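Uncharacterized protein (Parabacteroides merdae, PDB 4R7F) is of unknown function but binds magnesium, has immunoglobulin-like beta-sandwich domains and probably carries an N-terminal domain related to type 9 secretion system plug proteins. Local coordinates at residues A[159-164]-A[218-223]; A[185-190]-A[370-375]. One frame throughout, in Å; residues are numbered along the deposited sequence.

How the contacts relate
Contacts 1 and 2 lie with their centres about 9 Å apart, and their segments alternate along the chain: 159-164, 185-190, 218-223, then 370-375. Contact 1 joins strands 160-168 and 207-219 of a four-stranded antiparallel sheet; contact 2 joins strands 181-187 and 373-380 of a three-stranded one that packs against it. Gln161 OE1 reaches Tyr374 OH at 2.7 Å, a probable hydrogen bond between the sheets. Between segments 218-223 and 370-375 the chain builds further sheets before returning. Glu223, just after strand 207-219, and Gln371, just before strand 373-380, bind the same magnesium ion, so the metal joins the points where the chain leaves and re-enters this pair of sheets.

Contact 1 (A[159-164]-A[218-223]); sequences SHQQVS and FPAGNE. With MG (magnesium ion), chain G.
One hydrogen bond grips the carbonyl oxygen of Phe218: Gln161 N, 3.0 Å from Phe218 O, in a nearly straight bond (175° at the hydrogen) that arrives almost along the C=O axis. His160 merely lies against this oxygen, its CA 3.4 Å from Phe218 O, with CB and the ring atom CD2 a little farther. The oxygen lies at the edge of the His160 ring, near its plane. The first torsion puts the ring there (CG anti to the carbonyl carbon, chi1 -65°), and the bond between ND1 and Asp155 holds it. The return bond of the pair, Phe218 N to Gln161 O, measures 2.8 Å. One step on, His160 and Pro219 form a non-hydrogen-bonded pair whose side chains splay apart, and just beyond the strands Ala220 N bonds Ser159 O at 3.0 Å, from above the carbonyl plane.

Gln161 and Phe218 send their side chains to the same face of the sheet. The Gln161 chain runs extended past the Ala220 methyl, with NE2 3.9 Å from Ala220 CB, before its buried amide is satisfied at both ends: OE1 by Tyr374 and NE2 by the carbonyl of Thr370. Farther along, Val163 CG2 meets Phe218 CE1 obliquely at 4.1 Å, and Val163 also packs on Tyr374 and Ile376 of the opposing sheet. Past Ala220 the chain turns through Gly221, whose positive phi favours glycine, and delivers Glu223 OE1 to the magnesium ion at 2.4 Å; Asn222 O accepts a bond from a metal-bound water, and Asp269, Asp271 and Gln371 are further ligands. This is antiparallel pairing at the end of a sheet, consistent with an immunoglobulin-like beta-sandwich, running directly into a metal site.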
loop_
_atom_site.group_PDB
_atom_site.type_symbol
_atom_site.label_atom_id
_atom_site.label_comp_id
_atom_site.label_asym_id
_atom_site.label_seq_id
_atom_site.Cartn_x
_atom_site.Cartn_y
_atom_site.Cartn_z
ATOM N N SER A 159 11.412 17.115 -8.910
ATOM C CA SER A 159 10.425 16.662 -9.864
ATOM C C SER A 159 10.563 15.218 -10.330
ATOM O O SER A 159 9.902 14.830 -11.274
ATOM C CB SER A 159 10.498 17.586 -11.074
ATOM O OG SER A 159 11.841 17.663 -11.461
ATOM N N HIS A 160 11.387 14.400 -9.688
ATOM C CA HIS A 160 11.565 13.040 -10.194
ATOM C C HIS A 160 11.430 11.992 -9.117
ATOM O O HIS A 160 11.437 12.295 -7.917
ATOM C CB HIS A 160 12.935 12.886 -10.840
ATOM C CG HIS A 160 13.123 13.717 -12.059
ATOM N ND1 HIS A 160 13.539 15.027 -12.010
ATOM C CD2 HIS A 160 12.968 13.416 -13.368
ATOM C CE1 HIS A 160 13.628 15.498 -13.241
ATOM N NE2 HIS A 160 13.305 14.531 -14.085
ATOM N N GLN A 161 11.284 10.758 -9.587
ATOM C CA GLN A 161 11.299 9.575 -8.771
ATOM C C GLN A 161 12.293 8.600 -9.379
ATOM O O GLN A 161 12.370 8.465 -10.588
ATOM C CB GLN A 161 9.897 8.958 -8.685
ATOM C CG GLN A 161 9.121 9.562 -7.538
ATOM C CD GLN A 161 7.636 9.312 -7.559
ATOM O OE1 GLN A 161 7.106 8.387 -8.205
ATOM N NE2 GLN A 161 6.947 10.138 -6.827
ATOM N N GLN A 162 13.041 7.891 -8.548
ATOM C CA GLN A 162 13.964 6.899 -9.050
ATOM C C GLN A 162 13.665 5.544 -8.442
ATOM O O GLN A 162 13.512 5.412 -7.232
ATOM C CB GLN A 162 15.384 7.327 -8.719
ATOM C CG GLN A 162 16.471 6.303 -9.026
ATOM C CD GLN A 162 17.857 6.964 -9.219
ATOM O OE1 GLN A 162 18.080 8.101 -8.816
ATOM N NE2 GLN A 162 18.759 6.261 -9.888
ATOM N N VAL A 163 13.614 4.543 -9.307
ATOM C CA VAL A 163 13.437 3.144 -8.919
ATOM C C VAL A 163 14.769 2.427 -8.808
ATOM O O VAL A 163 15.648 2.571 -9.655
ATOM C CB VAL A 163 12.663 2.394 -10.003
ATOM C CG1 VAL A 163 12.476 0.945 -9.611
ATOM C CG2 VAL A 163 11.319 3.074 -10.243
ATOM N N SER A 164 14.886 1.624 -7.768
ATOM C CA SER A 164 16.128 0.938 -7.432
ATOM C C SER A 164 15.659 -0.472 -7.159
ATOM O O SER A 164 14.637 -0.655 -6.487
ATOM C CB SER A 164 16.771 1.535 -6.163
ATOM O OG SER A 164 17.069 2.938 -6.243
ATOM N N PHE A 218 12.327 8.549 -13.411
ATOM C CA PHE A 218 11.097 8.867 -14.111
ATOM C C PHE A 218 10.650 10.228 -13.681
ATOM O O PHE A 218 10.884 10.600 -12.534
ATOM C CB PHE A 218 10.022 7.917 -13.659
ATOM C CG PHE A 218 10.150 6.559 -14.220
ATOM C CD1 PHE A 218 10.934 5.609 -13.589
ATOM C CD2 PHE A 218 9.424 6.199 -15.330
ATOM C CE1 PHE A 218 11.037 4.320 -14.087
ATOM C CE2 PHE A 218 9.536 4.921 -15.863
ATOM C CZ PHE A 218 10.350 3.980 -15.234
ATOM N N PRO A 219 9.948 10.958 -14.551
ATOM C CA PRO A 219 9.307 12.170 -13.980
ATOM C C PRO A 219 8.195 11.781 -13.015
ATOM O O PRO A 219 7.502 10.776 -13.228
ATOM C CB PRO A 219 8.749 12.889 -15.204
ATOM C CG PRO A 219 8.674 11.826 -16.260
ATOM C CD PRO A 219 9.803 10.884 -16.006
ATOM N N ALA A 220 8.043 12.557 -11.948
ATOM C CA ALA A 220 7.206 12.147 -10.839
ATOM C C ALA A 220 5.730 12.308 -11.099
ATOM O O ALA A 220 4.897 11.616 -10.481
ATOM C CB ALA A 220 7.611 12.862 -9.564
ATOM N N GLY A 221 5.370 13.226 -11.990
ATOM C CA GLY A 221 3.948 13.471 -12.272
ATOM C C GLY A 221 3.199 13.965 -11.058
ATOM O O GLY A 221 3.788 14.592 -10.146
ATOM N N ASN A 222 1.908 13.660 -11.051
ATOM C CA ASN A 222 0.953 14.213 -10.117
ATOM C C ASN A 222 -0.102 13.143 -9.875
ATOM O O ASN A 222 -0.178 12.145 -10.622
ATOM C CB ASN A 222 0.286 15.466 -10.696
ATOM C CG ASN A 222 -0.290 16.396 -9.620
ATOM O OD1 ASN A 222 -0.483 15.999 -8.486
ATOM N ND2 ASN A 222 -0.565 17.627 -9.985
ATOM N N GLU A 223 -0.900 13.326 -8.822
ATOM C CA GLU A 223 -2.047 12.440 -8.607
ATOM C C GLU A 223 -3.007 12.703 -9.736
ATOM O O GLU A 223 -3.155 13.841 -10.209
ATOM C CB GLU A 223 -2.734 12.637 -7.241
ATOM C CG GLU A 223 -1.786 12.608 -6.014
ATOM C CD GLU A 223 -0.968 11.319 -5.833
ATOM O OE1 GLU A 223 -1.205 10.278 -6.505
ATOM O OE2 GLU A 223 -0.042 11.369 -4.993
HETATM MG MG MG G . -1.047 8.316 -7.809
HETATM O O HOH W 1 -0.039 9.458 -9.648
#

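Contact 2 (A[185-190]-A[370-375]); sequences VYQDNR and TQNEYS. With MG (magnesium ion), chain G.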
loop_
_atom_site.group_PDB
_atom_site.type_symbol
_atom_site.label_atom_id
_atom_site.label_comp_id
_atom_site.label_asym_id
_atom_site.label_seq_id
_atom_site.Cartn_x
_atom_site.Cartn_y
_atom_site.Cartn_z
ATOM N N VAL A 185 10.355 -1.965 -16.932
ATOM C CA VAL A 185 9.806 -1.218 -15.815
ATOM C C VAL A 185 8.723 -0.252 -16.293
ATOM O O VAL A 185 8.937 0.558 -17.181
ATOM C CB VAL A 185 10.942 -0.480 -15.073
ATOM C CG1 VAL A 185 10.388 0.318 -13.927
ATOM C CG2 VAL A 185 11.957 -1.497 -14.559
ATOM N N TYR A 186 7.546 -0.336 -15.693
ATOM C CA TYR A 186 6.416 0.449 -16.144
ATOM C C TYR A 186 5.933 1.318 -15.020
ATOM O O TYR A 186 5.722 0.827 -13.913
ATOM C CB TYR A 186 5.271 -0.472 -16.586
ATOM C CG TYR A 186 5.620 -1.396 -17.727
ATOM C CD1 TYR A 186 5.494 -0.982 -19.041
ATOM C CD2 TYR A 186 6.042 -2.684 -17.506
ATOM C CE1 TYR A 186 5.789 -1.824 -20.107
ATOM C CE2 TYR A 186 6.355 -3.533 -18.565
ATOM C CZ TYR A 186 6.216 -3.088 -19.876
ATOM O OH TYR A 186 6.544 -3.897 -20.955
ATOM N N GLN A 187 5.740 2.600 -15.318
ATOM C CA GLN A 187 5.154 3.532 -14.373
ATOM C C GLN A 187 3.666 3.586 -14.618
ATOM O O GLN A 187 3.236 3.741 -15.771
ATOM C CB GLN A 187 5.734 4.927 -14.578
ATOM C CG GLN A 187 5.292 5.987 -13.597
ATOM C CD GLN A 187 5.802 7.382 -13.975
ATOM O OE1 GLN A 187 5.825 7.735 -15.129
ATOM N NE2 GLN A 187 6.205 8.178 -12.984
ATOM N N ASP A 188 2.882 3.451 -13.544
ATOM C CA ASP A 188 1.411 3.545 -13.605
ATOM C C ASP A 188 0.821 2.802 -14.821
ATOM O O ASP A 188 -0.055 3.316 -15.519
ATOM C CB ASP A 188 0.933 5.012 -13.548
ATOM C CG ASP A 188 1.434 5.747 -12.302
ATOM O OD1 ASP A 188 1.598 5.089 -11.267
ATOM O OD2 ASP A 188 1.702 6.971 -12.359
ATOM N N ASN A 189 1.332 1.595 -15.067
ATOM C CA ASN A 189 0.846 0.747 -16.146
ATOM C C ASN A 189 0.872 1.365 -17.556
ATOM O O ASN A 189 0.044 1.024 -18.398
ATOM C CB ASN A 189 -0.545 0.215 -15.754
ATOM C CG ASN A 189 -0.432 -0.954 -14.771
ATOM O OD1 ASN A 189 0.039 -2.033 -15.124
ATOM N ND2 ASN A 189 -0.806 -0.719 -13.536
ATOM N N ARG A 190 1.826 2.271 -17.782
ATOM C CA ARG A 190 1.956 2.989 -19.048
ATOM C C ARG A 190 3.080 2.342 -19.813
ATOM O O ARG A 190 4.185 2.130 -19.267
ATOM C CB ARG A 190 2.316 4.447 -18.822
ATOM C CG ARG A 190 1.150 5.302 -18.357
ATOM C CD ARG A 190 1.592 6.680 -17.849
ATOM N NE ARG A 190 2.409 7.372 -18.841
ATOM C CZ ARG A 190 3.093 8.479 -18.589
ATOM N NH1 ARG A 190 3.088 9.012 -17.381
ATOM N NH2 ARG A 190 3.788 9.056 -19.551
ATOM N N THR A 370 4.449 12.619 -5.289
ATOM C CA THR A 370 3.331 11.918 -5.914
ATOM C C THR A 370 3.412 10.392 -5.694
ATOM O O THR A 370 4.457 9.761 -5.896
ATOM C CB THR A 370 3.282 12.242 -7.436
ATOM O OG1 THR A 370 2.973 13.627 -7.580
ATOM C CG2 THR A 370 2.220 11.407 -8.167
ATOM N N GLN A 371 2.306 9.819 -5.277
ATOM C CA GLN A 371 2.186 8.366 -5.140
ATOM C C GLN A 371 2.015 7.752 -6.531
ATOM O O GLN A 371 1.001 7.990 -7.222
ATOM C CB GLN A 371 1.003 8.007 -4.212
ATOM C CG GLN A 371 0.750 6.492 -4.052
ATOM C CD GLN A 371 -0.138 5.800 -5.136
ATOM O OE1 GLN A 371 -1.185 6.329 -5.587
ATOM N NE2 GLN A 371 0.268 4.569 -5.511
ATOM N N ASN A 372 3.015 6.986 -6.956
ATOM C CA ASN A 372 2.956 6.259 -8.235
ATOM C C ASN A 372 3.284 4.821 -7.980
ATOM O O ASN A 372 3.810 4.479 -6.925
ATOM C CB ASN A 372 3.974 6.822 -9.226
ATOM C CG ASN A 372 3.583 8.184 -9.742
ATOM O OD1 ASN A 372 2.463 8.397 -10.243
ATOM N ND2 ASN A 372 4.479 9.116 -9.602
ATOM N N GLU A 373 2.972 3.966 -8.935
ATOM C CA GLU A 373 3.388 2.574 -8.841
ATOM C C GLU A 373 4.321 2.228 -9.992
ATOM O O GLU A 373 4.238 2.830 -11.048
ATOM C CB GLU A 373 2.187 1.646 -8.850
ATOM C CG GLU A 373 1.441 1.576 -10.168
ATOM C CD GLU A 373 0.113 0.888 -10.006
ATOM O OE1 GLU A 373 -0.771 1.459 -9.330
ATOM O OE2 GLU A 373 -0.036 -0.217 -10.530
ATOM N N TYR A 374 5.192 1.252 -9.774
ATOM C CA TYR A 374 6.148 0.822 -10.769
ATOM C C TYR A 374 6.175 -0.675 -10.768
ATOM O O TYR A 374 6.393 -1.273 -9.734
ATOM C CB TYR A 374 7.543 1.329 -10.426
ATOM C CG TYR A 374 7.598 2.812 -10.412
ATOM C CD1 TYR A 374 7.248 3.528 -9.284
ATOM C CD2 TYR A 374 7.932 3.517 -11.540
ATOM C CE1 TYR A 374 7.279 4.919 -9.276
ATOM C CE2 TYR A 374 7.984 4.908 -11.527
ATOM C CZ TYR A 374 7.641 5.610 -10.412
ATOM O OH TYR A 374 7.627 7.017 -10.450
ATOM N N SER A 375 5.954 -1.271 -11.924
ATOM C CA SER A 375 6.003 -2.721 -12.047
ATOM C C SER A 375 7.300 -3.119 -12.784
ATOM O O SER A 375 7.610 -2.584 -13.842
ATOM C CB SER A 375 4.777 -3.232 -12.791
ATOM O OG SER A 375 3.546 -2.760 -12.259
HETATM MG MG MG G . -1.047 8.316 -7.809
HETATM O O HOH W 2 2.936 -0.102 -13.328
HETATM O O HOH W 3 2.122 -3.779 -14.562
HETATM O O HOH W 1 -0.039 9.458 -9.648
#
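Gln371 O binds the magnesium ion at 2.2 Å, and a metal-bound water donates to OD1 of the next residue, Asn372, whose ND2 is held by the Ala220 carbonyl. Behind this shell, Asp188 grips the backbone of Glu373 twice: Asp188 OD1 takes Glu373 N at 2.9 Å, nearly along the C-O axis, while Asp188 N gives to Glu373 O at 2.9 Å. Asp188 and Asn189, both with positive phi, centre a type I' turn, closed by Arg190 N on Gln187 O. The turn ends strand 181-187, which pairs antiparallel with strand 373-380, consistent with an immunoglobulin-like beta-sandwich; Tyr186 and Ser375 form a hydrogen-bonded pair. The extended Gln187 chain (CG anti to the backbone N, chi1 -176°) lies alongside the Tyr374 ring, amide and ring planes 30° apart, with Gln187 CG 3.6 Å from Tyr374 CE2. Gln187 NE2 bonds Tyr374 OH at 3.1 Å, bent (138° at the hydrogen), the hydroxyl tilted out of the amide plane. A leucine at Tyr374 would remove hydroxyl and flat ring, and would probably loosen Gln187 and deprive Gln161 OE1 of its partner. Asn193 and Pro219 also fix the Gln187 amide, and Arg273 pairs with the Glu373 carboxylate.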